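Local structure of protein-tyrosine-phosphatase PTP1 (Arabidopsis thaliana, 6KRW) at residues L49-A54 / D67-D72; E101-F106 / I254-A259; F160-L165 / Y186-D191; T175-R180 / T213-E218. The protein dephosphorylates phosphotyrosine in proteins, including the MAP kinase MPK6, and with MKP1 moderates plant defence responses. All coordinates share one frame; numbering follows the deposited sequence.

In the fold
The four contacts lie in one phosphatase domain, built on a central mixed sheet. Contact 1 closes first and joins helices 47-50 and 52-55 to the loop before strand 75-77. Contact 2 then spans 148 residues, tying the loop before strand 106-109 to helix 242-259; contacts 3 and 4 are nested in the loop it closes. These two alternate along the chain and reach neighbouring strands of the sheet, 163-172 and 178-186, yet their centres stand about 30 Å apart. Contacts 2 and 4 are the closest pair, about 20 Å between centres, while contacts 1 and 4 lie on opposite sides of the chain's centre. Contacts 2 and 4 hold loops to helices, contact 3 a turn to a strand end.

Contact 1 of 4, residues L49-A54 / D67-D72; sequences LNSTVA and DVVPFD
Asp72 sets its carboxylate across the side chain of Thr52 at about a right angle, and both of its oxygens are used. Asp72 OD2 accepts the hydroxyl of Thr52, with OG1 2.7 Å away, and also the Thr52 amide; the two donors arrive from opposite faces of the carboxylate plane. Thr52 OG1 stands between its own backbone N and carbonyl carbon (chi1 65°), on the side where Asp72 OD2 lies. The syn lone pair of Asp72 OD1 takes the N-H of Val53 almost straight (172°), and Asp72 N bonds in return to Asn50 O at 2.8 Å. Farther in, the Asn50 amide meets the Phe71 ring with planes 73° apart, its OD1 at the ring edge 3.4 Å from CD1. Ser51 OG lies at the same edge and donates to Asn50 OD1. Ala54 CB presses on Val69 CB at 3.4 Å, a tight fit that suits a small methyl. The segment 67-72 continues the KNRY motif of the phosphotyrosine recognition loop of classical phosphatases. One carboxylate, meeting the amides of Thr52 and Val53 where a short, weakly bonded helix begins, thus binds that loop's exit to residues 52-54, and the three donors probably stabilise its charge.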
loop_
_atom_site.group_PDB
_atom_site.type_symbol
_atom_site.label_atom_id
_atom_site.label_comp_id
_atom_site.label_asym_id
_atom_site.label_seq_id
_atom_site.Cartn_x
_atom_site.Cartn_y
_atom_site.Cartn_z
ATOM N N LEU A 49 -24.349 -3.000 -1.778
ATOM C CA LEU A 49 -24.662 -2.867 -3.226
ATOM C C LEU A 49 -23.399 -2.757 -4.078
ATOM O O LEU A 49 -23.431 -3.165 -5.227
ATOM C CB LEU A 49 -25.603 -1.677 -3.423
ATOM C CG LEU A 49 -27.034 -1.924 -2.950
ATOM C CD1 LEU A 49 -27.731 -0.609 -2.635
ATOM C CD2 LEU A 49 -27.821 -2.718 -3.987
ATOM N N ASN A 50 -22.314 -2.205 -3.538
ATOM C CA ASN A 50 -21.100 -1.999 -4.367
ATOM C C ASN A 50 -20.010 -3.032 -4.068
ATOM O O ASN A 50 -19.027 -3.031 -4.814
ATOM C CB ASN A 50 -20.607 -0.556 -4.297
ATOM C CG ASN A 50 -20.124 -0.144 -2.918
ATOM O OD1 ASN A 50 -19.717 -0.992 -2.107
ATOM N ND2 ASN A 50 -20.182 1.146 -2.641
ATOM N N SER A 51 -20.198 -3.890 -3.065
ATOM C CA SER A 51 -19.167 -4.885 -2.682
ATOM C C SER A 51 -19.845 -6.231 -2.472
ATOM O O SER A 51 -19.641 -6.892 -1.474
ATOM C CB SER A 51 -18.385 -4.405 -1.464
ATOM O OG SER A 51 -17.862 -3.126 -1.649
ATOM N N THR A 52 -20.668 -6.648 -3.425
ATOM C CA THR A 52 -21.499 -7.859 -3.261
ATOM C C THR A 52 -20.639 -9.114 -3.108
ATOM O O THR A 52 -21.043 -10.021 -2.369
ATOM C CB THR A 52 -22.485 -8.006 -4.426
ATOM O OG1 THR A 52 -21.799 -8.224 -5.653
ATOM C CG2 THR A 52 -23.333 -6.765 -4.574
ATOM N N VAL A 53 -19.529 -9.211 -3.824
ATOM C CA VAL A 53 -18.754 -10.477 -3.770
ATOM C C VAL A 53 -18.123 -10.607 -2.370
ATOM O O VAL A 53 -18.179 -11.695 -1.801
ATOM C CB VAL A 53 -17.709 -10.552 -4.897
ATOM C CG1 VAL A 53 -16.898 -11.827 -4.785
ATOM C CG2 VAL A 53 -18.413 -10.479 -6.239
ATOM N N ALA A 54 -17.575 -9.515 -1.857
ATOM C CA ALA A 54 -16.947 -9.499 -0.518
ATOM C C ALA A 54 -17.970 -9.854 0.557
ATOM O O ALA A 54 -17.542 -10.428 1.606
ATOM C CB ALA A 54 -16.346 -8.142 -0.232
ATOM N N ASP A 67 -16.378 -4.483 7.727
ATOM C CA ASP A 67 -16.723 -3.221 7.026
ATOM C C ASP A 67 -15.531 -2.730 6.196
ATOM O O ASP A 67 -15.574 -1.577 5.711
ATOM C CB ASP A 67 -17.178 -2.182 8.051
ATOM C CG ASP A 67 -16.149 -1.890 9.139
ATOM O OD1 ASP A 67 -15.173 -2.651 9.261
ATOM O OD2 ASP A 67 -16.346 -0.911 9.869
ATOM N N VAL A 68 -14.488 -3.542 6.025
ATOM C CA VAL A 68 -13.358 -3.144 5.148
ATOM C C VAL A 68 -13.197 -4.223 4.090
ATOM O O VAL A 68 -12.653 -5.302 4.352
ATOM C CB VAL A 68 -12.039 -2.913 5.903
ATOM C CG1 VAL A 68 -10.963 -2.465 4.916
ATOM C CG2 VAL A 68 -12.222 -1.893 7.016
ATOM N N VAL A 69 -13.771 -3.970 2.927
ATOM C CA VAL A 69 -13.887 -4.933 1.821
ATOM C C VAL A 69 -13.677 -4.149 0.533
ATOM O O VAL A 69 -13.930 -2.937 0.493
ATOM C CB VAL A 69 -15.256 -5.626 1.804
ATOM C CG1 VAL A 69 -15.441 -6.533 2.998
ATOM C CG2 VAL A 69 -16.399 -4.628 1.709
ATOM N N PRO A 70 -13.213 -4.834 -0.531
ATOM C CA PRO A 70 -13.049 -4.188 -1.828
ATOM C C PRO A 70 -14.396 -4.058 -2.561
ATOM O O PRO A 70 -15.243 -4.920 -2.445
ATOM C CB PRO A 70 -12.121 -5.129 -2.596
ATOM C CG PRO A 70 -12.531 -6.501 -2.064
ATOM C CD PRO A 70 -12.805 -6.251 -0.576
ATOM N N PHE A 71 -14.480 -2.976 -3.310
ATOM C CA PHE A 71 -15.603 -2.797 -4.264
ATOM C C PHE A 71 -15.530 -3.844 -5.354
ATOM O O PHE A 71 -14.439 -4.218 -5.838
ATOM C CB PHE A 71 -15.508 -1.398 -4.862
ATOM C CG PHE A 71 -15.522 -0.281 -3.867
ATOM C CD1 PHE A 71 -16.488 -0.216 -2.866
ATOM C CD2 PHE A 71 -14.607 0.755 -3.941
ATOM C CE1 PHE A 71 -16.499 0.831 -1.958
ATOM C CE2 PHE A 71 -14.603 1.797 -3.028
ATOM C CZ PHE A 71 -15.548 1.833 -2.039
ATOM N N ASP A 72 -16.690 -4.281 -5.830
ATOM C CA ASP A 72 -16.735 -5.198 -6.987
ATOM C C ASP A 72 -15.995 -4.606 -8.184
ATOM O O ASP A 72 -15.353 -5.378 -8.927
ATOM C CB ASP A 72 -18.180 -5.498 -7.377
ATOM C CG ASP A 72 -18.970 -6.270 -6.342
ATOM O OD1 ASP A 72 -18.374 -7.067 -5.601
ATOM O OD2 ASP A 72 -20.208 -6.128 -6.285
HETATM O O HOH W 1 -21.605 -4.361 -7.680
HETATM O O HOH W 2 -16.551 -7.271 -3.446
#

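Contact 2 of 4, residues E101-F106 / I254-A259; sequences ESISQF and IQRILA
The loop residues Ser102 and Ile103 pass helix 254-259 in the opposite sense to its course, Ile103 CA coming within 5.7 Å of Gln255 CA and Ser102 facing Ala259 more distantly. Gln255 points its CB toward the loop and extends beyond CG, carrying its amide to Ser104. There Gln255 OE1 accepts the backbone N-H of Ser104 at 2.8 Å, the donor tilted 32° from the plane of the amide carbonyl. The other end of the amide donates: Gln255 NE2 reaches Ser104 OG at 3.1 Å, with the hydroxyl oxygen close to the amide plane. A glutamine suits this place because one flat group both gives and receives, so that the two bonds to a single serine fix its rotation. His251, one turn earlier on the same helix, also bonds to Ser104 OG.

Water completes the seam, one molecule linking Ser104 O with Gln255 OE1 and another joining Ser102 O to Gln255 O. Beside this polar strip lies an apolar one. Ile103 holds CD1 anti to its own CA (chi2 170°), and that methyl rests 3.8 Å from Arg256 CG and 4.0 Å from Ala259 CB. Arg256 thus contributes its aliphatic stem, while its guanidinium turns to a salt bridge with Asp261 and to bonds with Asn252, Ser263 and Thr270.

The contact holds the approach to strand 106-109 against the helix that follows the catalytic phosphate-binding loop. Its chemistry suits a buried seam: the loop amide and carbonyls that meet the helix find partners in one glutamine side chain and two bridging waters, with hydrocarbon packed alongside.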
loop_
_atom_site.group_PDB
_atom_site.type_symbol
_atom_site.label_atom_id
_atom_site.label_comp_id
_atom_site.label_asym_id
_atom_site.label_seq_id
_atom_site.Cartn_x
_atom_site.Cartn_y
_atom_site.Cartn_z
ATOM N N GLU A 101 4.122 4.871 -17.425
ATOM C CA GLU A 101 5.259 3.984 -17.091
ATOM C C GLU A 101 6.033 4.557 -15.897
ATOM O O GLU A 101 6.917 3.851 -15.392
ATOM C CB GLU A 101 6.152 3.830 -18.325
ATOM C CG GLU A 101 5.398 3.317 -19.535
ATOM C CD GLU A 101 6.221 3.196 -20.803
ATOM O OE1 GLU A 101 6.495 2.054 -21.214
ATOM O OE2 GLU A 101 6.571 4.240 -21.393
ATOM N N SER A 102 5.721 5.779 -15.455
ATOM C CA SER A 102 6.489 6.425 -14.356
ATOM C C SER A 102 5.698 6.425 -13.048
ATOM O O SER A 102 6.244 6.910 -12.058
ATOM C CB SER A 102 6.893 7.827 -14.732
ATOM O OG SER A 102 7.626 7.826 -15.944
ATOM N N ILE A 103 4.442 5.958 -13.054
ATOM C CA ILE A 103 3.562 6.018 -11.854
ATOM C C ILE A 103 3.145 4.598 -11.478
ATOM O O ILE A 103 2.512 3.921 -12.300
ATOM C CB ILE A 103 2.384 6.973 -12.101
ATOM C CG1 ILE A 103 2.906 8.352 -12.514
ATOM C CG2 ILE A 103 1.516 7.023 -10.856
ATOM C CD1 ILE A 103 1.869 9.281 -13.012
ATOM N N SER A 104 3.543 4.151 -10.278
ATOM C CA SER A 104 3.205 2.813 -9.755
ATOM C C SER A 104 1.692 2.680 -9.567
ATOM O O SER A 104 1.020 3.660 -9.164
ATOM C CB SER A 104 3.865 2.536 -8.438
ATOM O OG SER A 104 5.283 2.771 -8.504
ATOM N N GLN A 105 1.226 1.459 -9.754
ATOM C CA GLN A 105 -0.100 1.056 -9.280
ATOM C C GLN A 105 0.104 0.181 -8.048
ATOM O O GLN A 105 1.205 -0.452 -7.902
ATOM C CB GLN A 105 -0.888 0.374 -10.393
ATOM C CG GLN A 105 -0.381 -0.973 -10.815
ATOM C CD GLN A 105 -1.082 -1.513 -12.039
ATOM O OE1 GLN A 105 -2.249 -1.162 -12.326
ATOM N NE2 GLN A 105 -0.390 -2.402 -12.746
ATOM N N PHE A 106 -0.880 0.169 -7.188
ATOM C CA PHE A 106 -0.832 -0.605 -5.935
ATOM C C PHE A 106 -1.954 -1.611 -5.870
ATOM O O PHE A 106 -3.045 -1.411 -6.424
ATOM C CB PHE A 106 -0.907 0.285 -4.701
ATOM C CG PHE A 106 -0.059 1.517 -4.777
ATOM C CD1 PHE A 106 -0.554 2.703 -5.281
ATOM C CD2 PHE A 106 1.252 1.506 -4.310
ATOM C CE1 PHE A 106 0.215 3.844 -5.357
ATOM C CE2 PHE A 106 2.023 2.655 -4.357
ATOM C CZ PHE A 106 1.517 3.828 -4.878
ATOM N N ILE A 254 4.349 11.931 -4.784
ATOM C CA ILE A 254 5.728 12.240 -5.248
ATOM C C ILE A 254 5.916 11.792 -6.700
ATOM O O ILE A 254 6.429 12.587 -7.500
ATOM C CB ILE A 254 6.751 11.623 -4.282
ATOM C CG1 ILE A 254 6.657 12.290 -2.909
ATOM C CG2 ILE A 254 8.148 11.665 -4.882
ATOM C CD1 ILE A 254 7.122 13.710 -2.854
ATOM N N GLN A 255 5.490 10.575 -7.042
ATOM C CA GLN A 255 5.669 10.096 -8.438
ATOM C C GLN A 255 4.933 11.013 -9.406
ATOM O O GLN A 255 5.448 11.264 -10.507
ATOM C CB GLN A 255 5.180 8.668 -8.575
ATOM C CG GLN A 255 6.139 7.676 -7.968
ATOM C CD GLN A 255 5.803 6.248 -8.290
ATOM O OE1 GLN A 255 4.626 5.889 -8.371
ATOM N NE2 GLN A 255 6.834 5.420 -8.457
ATOM N N ARG A 256 3.725 11.419 -9.052
ATOM C CA ARG A 256 2.930 12.247 -9.993
ATOM C C ARG A 256 3.546 13.642 -10.139
ATOM O O ARG A 256 3.529 14.180 -11.240
ATOM C CB ARG A 256 1.473 12.273 -9.530
ATOM C CG ARG A 256 0.745 10.975 -9.860
ATOM C CD ARG A 256 -0.558 10.841 -9.118
ATOM N NE ARG A 256 -1.468 11.952 -9.385
ATOM C CZ ARG A 256 -2.366 12.391 -8.526
ATOM N NH1 ARG A 256 -2.562 11.745 -7.389
ATOM N NH2 ARG A 256 -3.144 13.424 -8.852
ATOM N N ILE A 257 4.115 14.211 -9.077
ATOM C CA ILE A 257 4.843 15.501 -9.197
ATOM C C ILE A 257 6.008 15.310 -10.169
ATOM O O ILE A 257 6.178 16.137 -11.072
ATOM C CB ILE A 257 5.302 16.013 -7.827
ATOM C CG1 ILE A 257 4.110 16.389 -6.951
ATOM C CG2 ILE A 257 6.288 17.168 -7.988
ATOM C CD1 ILE A 257 4.467 16.511 -5.472
ATOM N N LEU A 258 6.772 14.233 -9.999
ATOM C CA LEU A 258 7.966 13.981 -10.838
ATOM C C LEU A 258 7.557 13.708 -12.284
ATOM O O LEU A 258 8.384 13.932 -13.180
ATOM C CB LEU A 258 8.736 12.791 -10.267
ATOM C CG LEU A 258 9.475 13.077 -8.968
ATOM C CD1 LEU A 258 10.051 11.787 -8.398
ATOM C CD2 LEU A 258 10.593 14.092 -9.202
ATOM N N ALA A 259 6.315 13.280 -12.504
ATOM C CA ALA A 259 5.837 12.963 -13.874
ATOM C C ALA A 259 5.133 14.166 -14.498
ATOM O O ALA A 259 4.777 14.080 -15.676
ATOM C CB ALA A 259 4.950 11.755 -13.861
HETATM O O HOH W 3 7.343 9.683 -11.704
HETATM O O HOH W 4 1.921 5.809 -7.596
#

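Contact 3 of 4, residues F160-L165 / Y186-D191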
loop_
_atom_site.group_PDB
_atom_site.type_symbol
_atom_site.label_atom_id
_atom_site.label_comp_id
_atom_site.label_asym_id
_atom_site.label_seq_id
_atom_site.Cartn_x
_atom_site.Cartn_y
_atom_site.Cartn_z
ATOM N N PHE A 160 2.109 -23.300 0.913
ATOM C CA PHE A 160 0.712 -22.812 0.905
ATOM C C PHE A 160 -0.003 -23.528 -0.225
ATOM O O PHE A 160 0.069 -23.060 -1.364
ATOM C CB PHE A 160 0.657 -21.296 0.725
ATOM C CG PHE A 160 1.532 -20.539 1.686
ATOM C CD1 PHE A 160 1.072 -20.195 2.951
ATOM C CD2 PHE A 160 2.821 -20.179 1.323
ATOM C CE1 PHE A 160 1.891 -19.500 3.839
ATOM C CE2 PHE A 160 3.630 -19.470 2.202
ATOM C CZ PHE A 160 3.159 -19.127 3.455
ATOM N N GLY A 161 -0.610 -24.667 0.088
ATOM C CA GLY A 161 -1.176 -25.567 -0.930
ATOM C C GLY A 161 -0.141 -25.872 -1.996
ATOM O O GLY A 161 0.899 -26.500 -1.663
ATOM N N ASN A 162 -0.368 -25.368 -3.206
ATOM C CA ASN A 162 0.483 -25.643 -4.388
ATOM C C ASN A 162 1.713 -24.727 -4.400
ATOM O O ASN A 162 2.528 -24.867 -5.329
ATOM C CB ASN A 162 -0.335 -25.452 -5.666
ATOM C CG ASN A 162 0.295 -26.111 -6.872
ATOM O OD1 ASN A 162 1.048 -27.072 -6.735
ATOM N ND2 ASN A 162 -0.005 -25.602 -8.055
ATOM N N ILE A 163 1.847 -23.827 -3.421
ATOM C CA ILE A 163 2.875 -22.750 -3.473
ATOM C C ILE A 163 3.950 -23.017 -2.415
ATOM O O ILE A 163 3.612 -23.308 -1.242
ATOM C CB ILE A 163 2.216 -21.375 -3.283
ATOM C CG1 ILE A 163 1.445 -20.975 -4.541
ATOM C CG2 ILE A 163 3.244 -20.333 -2.894
ATOM C CD1 ILE A 163 0.557 -19.753 -4.372
ATOM N N SER A 164 5.211 -22.879 -2.812
ATOM C CA SER A 164 6.356 -22.936 -1.867
ATOM C C SER A 164 7.020 -21.559 -1.784
ATOM O O SER A 164 7.153 -20.876 -2.816
ATOM C CB SER A 164 7.335 -23.997 -2.263
ATOM O OG SER A 164 8.021 -23.631 -3.450
ATOM N N LEU A 165 7.419 -21.170 -0.580
ATOM C CA LEU A 165 8.094 -19.872 -0.322
ATOM C C LEU A 165 9.439 -20.112 0.364
ATOM O O LEU A 165 9.504 -20.917 1.303
ATOM C CB LEU A 165 7.182 -19.029 0.564
ATOM C CG LEU A 165 7.677 -17.628 0.909
ATOM C CD1 LEU A 165 7.687 -16.725 -0.310
ATOM C CD2 LEU A 165 6.824 -17.025 2.008
ATOM N N TYR A 186 5.176 -22.264 -7.734
ATOM C CA TYR A 186 4.395 -23.520 -7.648
ATOM C C TYR A 186 5.358 -24.704 -7.586
ATOM O O TYR A 186 6.513 -24.603 -8.043
ATOM C CB TYR A 186 3.463 -23.670 -8.847
ATOM C CG TYR A 186 2.509 -22.523 -9.043
ATOM C CD1 TYR A 186 1.535 -22.230 -8.100
ATOM C CD2 TYR A 186 2.564 -21.742 -10.186
ATOM C CE1 TYR A 186 0.655 -21.177 -8.284
ATOM C CE2 TYR A 186 1.683 -20.693 -10.390
ATOM C CZ TYR A 186 0.727 -20.408 -9.433
ATOM O OH TYR A 186 -0.137 -19.368 -9.634
ATOM N N LYS A 187 4.877 -25.831 -7.081
ATOM C CA LYS A 187 5.732 -27.032 -6.921
ATOM C C LYS A 187 5.979 -27.707 -8.275
ATOM O O LYS A 187 6.968 -28.444 -8.367
ATOM C CB LYS A 187 5.121 -27.975 -5.891
ATOM C CG LYS A 187 5.104 -27.380 -4.494
ATOM C CD LYS A 187 4.284 -28.166 -3.508
ATOM C CE LYS A 187 4.001 -27.368 -2.255
ATOM N NZ LYS A 187 3.091 -28.094 -1.339
ATOM N N GLU A 188 5.143 -27.457 -9.284
ATOM C CA GLU A 188 5.453 -27.953 -10.654
ATOM C C GLU A 188 6.444 -26.975 -11.295
ATOM O O GLU A 188 6.027 -25.869 -11.699
ATOM C CB GLU A 188 4.190 -28.174 -11.492
ATOM C CG GLU A 188 3.338 -26.937 -11.750
ATOM C CD GLU A 188 2.224 -26.699 -10.744
ATOM O OE1 GLU A 188 2.317 -27.258 -9.626
ATOM O OE2 GLU A 188 1.269 -25.945 -11.080
ATOM N N THR A 189 7.713 -27.361 -11.365
ATOM C CA THR A 189 8.808 -26.423 -11.717
ATOM C C THR A 189 8.858 -26.238 -13.232
ATOM O O THR A 189 9.849 -26.661 -13.857
ATOM C CB THR A 189 10.130 -26.894 -11.108
ATOM O OG1 THR A 189 10.544 -28.100 -11.751
ATOM C CG2 THR A 189 10.005 -27.124 -9.619
ATOM N N GLU A 190 7.823 -25.608 -13.785
ATOM C CA GLU A 190 7.813 -25.233 -15.221
ATOM C C GLU A 190 8.905 -24.189 -15.478
ATOM O O GLU A 190 9.712 -24.394 -16.403
ATOM C CB GLU A 190 6.441 -24.692 -15.616
ATOM C CG GLU A 190 6.323 -24.354 -17.090
ATOM C CD GLU A 190 5.076 -23.571 -17.452
ATOM O OE1 GLU A 190 4.699 -22.672 -16.677
ATOM O OE2 GLU A 190 4.473 -23.876 -18.498
ATOM N N ASP A 191 8.919 -23.108 -14.696
ATOM C CA ASP A 191 9.871 -21.991 -14.920
ATOM C C ASP A 191 10.586 -21.645 -13.616
ATOM O O ASP A 191 10.173 -22.143 -12.546
ATOM C CB ASP A 191 9.153 -20.762 -15.473
ATOM C CG ASP A 191 8.138 -21.100 -16.548
ATOM O OD1 ASP A 191 8.506 -21.827 -17.491
ATOM O OD2 ASP A 191 6.985 -20.643 -16.425
#
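Lys187 NZ is gripped by the carbonyl oxygen of Gly161, 2.7 Å away and nearly along the C=O axis, and by a salt bridge to Glu159. The lysine chain is extended beyond CG, so it reaches back over the type II' turn that runs from Phe160 to Ile163. Gly161 suits that turn because its phi is positive, and the turn is closed by the bond from Ile163 N to Phe160 O (2.8 Å).

Lys187 also uses its backbone N, which donates to Asn162 O at 3.1 Å. The side chain of Asn162 goes another way: CG lies anti to the backbone N (chi1 -162°), and ND2 meets the syn lone pair of Glu188 OE1 at 3.3 Å, with a weak second bond to OE2. Amide and carboxylate are nearly coplanar, 25° apart. An alanine in place of Asn162 would probably leave the Glu188 carboxylate without this amide donor and take the ND2 contact from the Tyr186 ring.

Ile163 and Tyr186 form an antiparallel non-hydrogen-bonded pair and point the same way, Ile163 CG1 resting 3.8 Å from Tyr186 CD1. Helix 117-126 covers that side, where Glu122 receives the tyrosine hydroxyl. The hairpin tip is therefore pinned at the sheet's rim by charged and amide groups on an exposed surface, while Ile163 and the Tyr186 ring join it to the helix.

Contact 4 of 4, residues T175-R180 / T213-E218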
loop_
_atom_site.group_PDB
_atom_site.type_symbol
_atom_site.label_atom_id
_atom_site.label_comp_id
_atom_site.label_asym_id
_atom_site.label_seq_id
_atom_site.Cartn_x
_atom_site.Cartn_y
_atom_site.Cartn_z
ATOM N N THR A 175 16.907 2.612 9.854
ATOM C CA THR A 175 15.587 3.247 10.110
ATOM C C THR A 175 14.517 2.237 10.552
ATOM O O THR A 175 13.352 2.631 10.568
ATOM C CB THR A 175 15.146 3.995 8.847
ATOM O OG1 THR A 175 15.207 3.086 7.748
ATOM C CG2 THR A 175 16.044 5.169 8.538
ATOM N N SER A 176 14.906 1.002 10.899
ATOM C CA SER A 176 14.071 -0.112 11.431
ATOM C C SER A 176 13.350 -0.878 10.325
ATOM O O SER A 176 12.563 -1.740 10.691
ATOM C CB SER A 176 13.104 0.249 12.547
ATOM O OG SER A 176 13.677 1.174 13.457
ATOM N N LEU A 177 13.657 -0.662 9.050
ATOM C CA LEU A 177 13.009 -1.516 8.025
ATOM C C LEU A 177 13.632 -2.912 8.067
ATOM O O LEU A 177 14.806 -3.004 8.316
ATOM C CB LEU A 177 13.213 -0.880 6.658
ATOM C CG LEU A 177 12.597 0.501 6.485
ATOM C CD1 LEU A 177 12.872 0.989 5.068
ATOM C CD2 LEU A 177 11.083 0.482 6.756
ATOM N N MET A 178 12.828 -3.924 7.752
ATOM C CA MET A 178 13.261 -5.329 7.550
ATOM C C MET A 178 13.056 -5.684 6.090
ATOM O O MET A 178 11.892 -5.529 5.603
ATOM C CB MET A 178 12.491 -6.282 8.452
ATOM C CG MET A 178 13.001 -6.309 9.864
ATOM S SD MET A 178 11.921 -7.251 10.940
ATOM C CE MET A 178 10.560 -6.094 11.138
ATOM N N LEU A 179 14.131 -5.929 5.373
ATOM C CA LEU A 179 14.157 -6.288 3.950
ATOM C C LEU A 179 14.322 -7.786 3.801
ATOM O O LEU A 179 15.336 -8.256 4.198
ATOM C CB LEU A 179 15.244 -5.499 3.227
ATOM C CG LEU A 179 15.322 -4.013 3.561
ATOM C CD1 LEU A 179 16.521 -3.388 2.873
ATOM C CD2 LEU A 179 14.053 -3.269 3.160
ATOM N N ARG A 180 13.344 -8.461 3.215
ATOM C CA ARG A 180 13.403 -9.906 2.940
ATOM C C ARG A 180 13.290 -10.146 1.445
ATOM O O ARG A 180 12.250 -9.826 0.880
ATOM C CB ARG A 180 12.317 -10.663 3.681
ATOM C CG ARG A 180 12.358 -10.547 5.190
ATOM C CD ARG A 180 11.204 -11.288 5.817
ATOM N NE ARG A 180 11.293 -11.442 7.265
ATOM C CZ ARG A 180 10.835 -10.569 8.172
ATOM N NH1 ARG A 180 10.270 -9.426 7.814
ATOM N NH2 ARG A 180 10.946 -10.848 9.458
ATOM N N THR A 213 9.294 11.016 9.791
ATOM C CA THR A 213 8.941 10.560 8.421
ATOM C C THR A 213 10.079 9.759 7.791
ATOM O O THR A 213 9.977 9.387 6.622
ATOM C CB THR A 213 8.608 11.745 7.507
ATOM O OG1 THR A 213 9.765 12.572 7.342
ATOM C CG2 THR A 213 7.447 12.547 8.051
ATOM N N VAL A 214 11.156 9.503 8.541
ATOM C CA VAL A 214 12.393 9.010 7.887
ATOM C C VAL A 214 12.201 7.580 7.375
ATOM O O VAL A 214 12.634 7.312 6.236
ATOM C CB VAL A 214 13.572 9.136 8.863
ATOM C CG1 VAL A 214 14.849 8.600 8.244
ATOM C CG2 VAL A 214 13.760 10.574 9.312
ATOM N N ALA A 215 11.653 6.674 8.193
ATOM C CA ALA A 215 11.548 5.254 7.768
ATOM C C ALA A 215 10.561 5.153 6.591
ATOM O O ALA A 215 10.852 4.490 5.583
ATOM C CB ALA A 215 11.087 4.411 8.922
ATOM N N VAL A 216 9.448 5.862 6.681
ATOM C CA VAL A 216 8.458 5.768 5.568
ATOM C C VAL A 216 9.067 6.327 4.279
ATOM O O VAL A 216 8.901 5.710 3.201
ATOM C CB VAL A 216 7.168 6.480 5.977
ATOM C CG1 VAL A 216 6.249 6.579 4.771
ATOM C CG2 VAL A 216 6.458 5.732 7.072
ATOM N N ARG A 217 9.806 7.423 4.360
ATOM C CA ARG A 217 10.458 7.972 3.147
ATOM C C ARG A 217 11.553 7.026 2.646
ATOM O O ARG A 217 11.768 6.980 1.432
ATOM C CB ARG A 217 10.942 9.396 3.411
ATOM C CG ARG A 217 9.790 10.384 3.492
ATOM C CD ARG A 217 10.232 11.823 3.613
ATOM N NE ARG A 217 11.138 12.048 4.720
ATOM C CZ ARG A 217 12.443 12.252 4.616
ATOM N NH1 ARG A 217 13.039 12.237 3.435
ATOM N NH2 ARG A 217 13.149 12.482 5.705
ATOM N N GLU A 218 12.237 6.291 3.528
ATOM C CA GLU A 218 13.227 5.318 3.022
ATOM C C GLU A 218 12.531 4.240 2.180
ATOM O O GLU A 218 13.114 3.799 1.180
ATOM C CB GLU A 218 14.017 4.727 4.185
ATOM C CG GLU A 218 15.114 3.817 3.689
ATOM C CD GLU A 218 16.041 3.267 4.759
ATOM O OE1 GLU A 218 16.340 3.985 5.717
ATOM O OE2 GLU A 218 16.298 2.094 4.665
#
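Thr175 and Ala215 bring their CA atoms to 5.1 Å, where the loop leading into strand 178-186 passes over the first turn of helix 214-223. Ser176, with a positive phi of 82°, turns the chain between Thr175 and Leu177, both of which point CB toward the helix. The small Ala215 suits this close passage, its CB lying 3.3 Å from Thr175 O.

Thr175 holds OG1 between its backbone N and carbonyl carbon (chi1 53°), and the hydroxyl donates to Glu218 OE1. At 2.5 Å between OG1 and OE1 the bond is very short, and its exact length is doubtful. The same hydroxyl is hydrogen-bonded to Thr173. Thr175 CG2 touches Val214 CG1, 3.6 Å away, the two side chains crossing at about a right angle, and also lies beside Glu218 OE1.

Glu218 sets CG anti to the backbone N and stays extended, sliding past Leu177 in the opposite direction. The Leu177 CD1 methyl touches Glu218 CG at 3.9 Å and also lies beside OE2, which makes a salt bridge to Arg222 one turn on. An alanine in place of Glu218 would probably leave the Thr175 hydroxyl without this acceptor and Arg222 without this carboxylate partner.

Joined here are the loop leading into strand 178-186 and helix 214-223, by a threonine-glutamate bond edged with methyl groups. Having an arginine and a hydroxyl as partners, the carboxylate is likely to remain ionised.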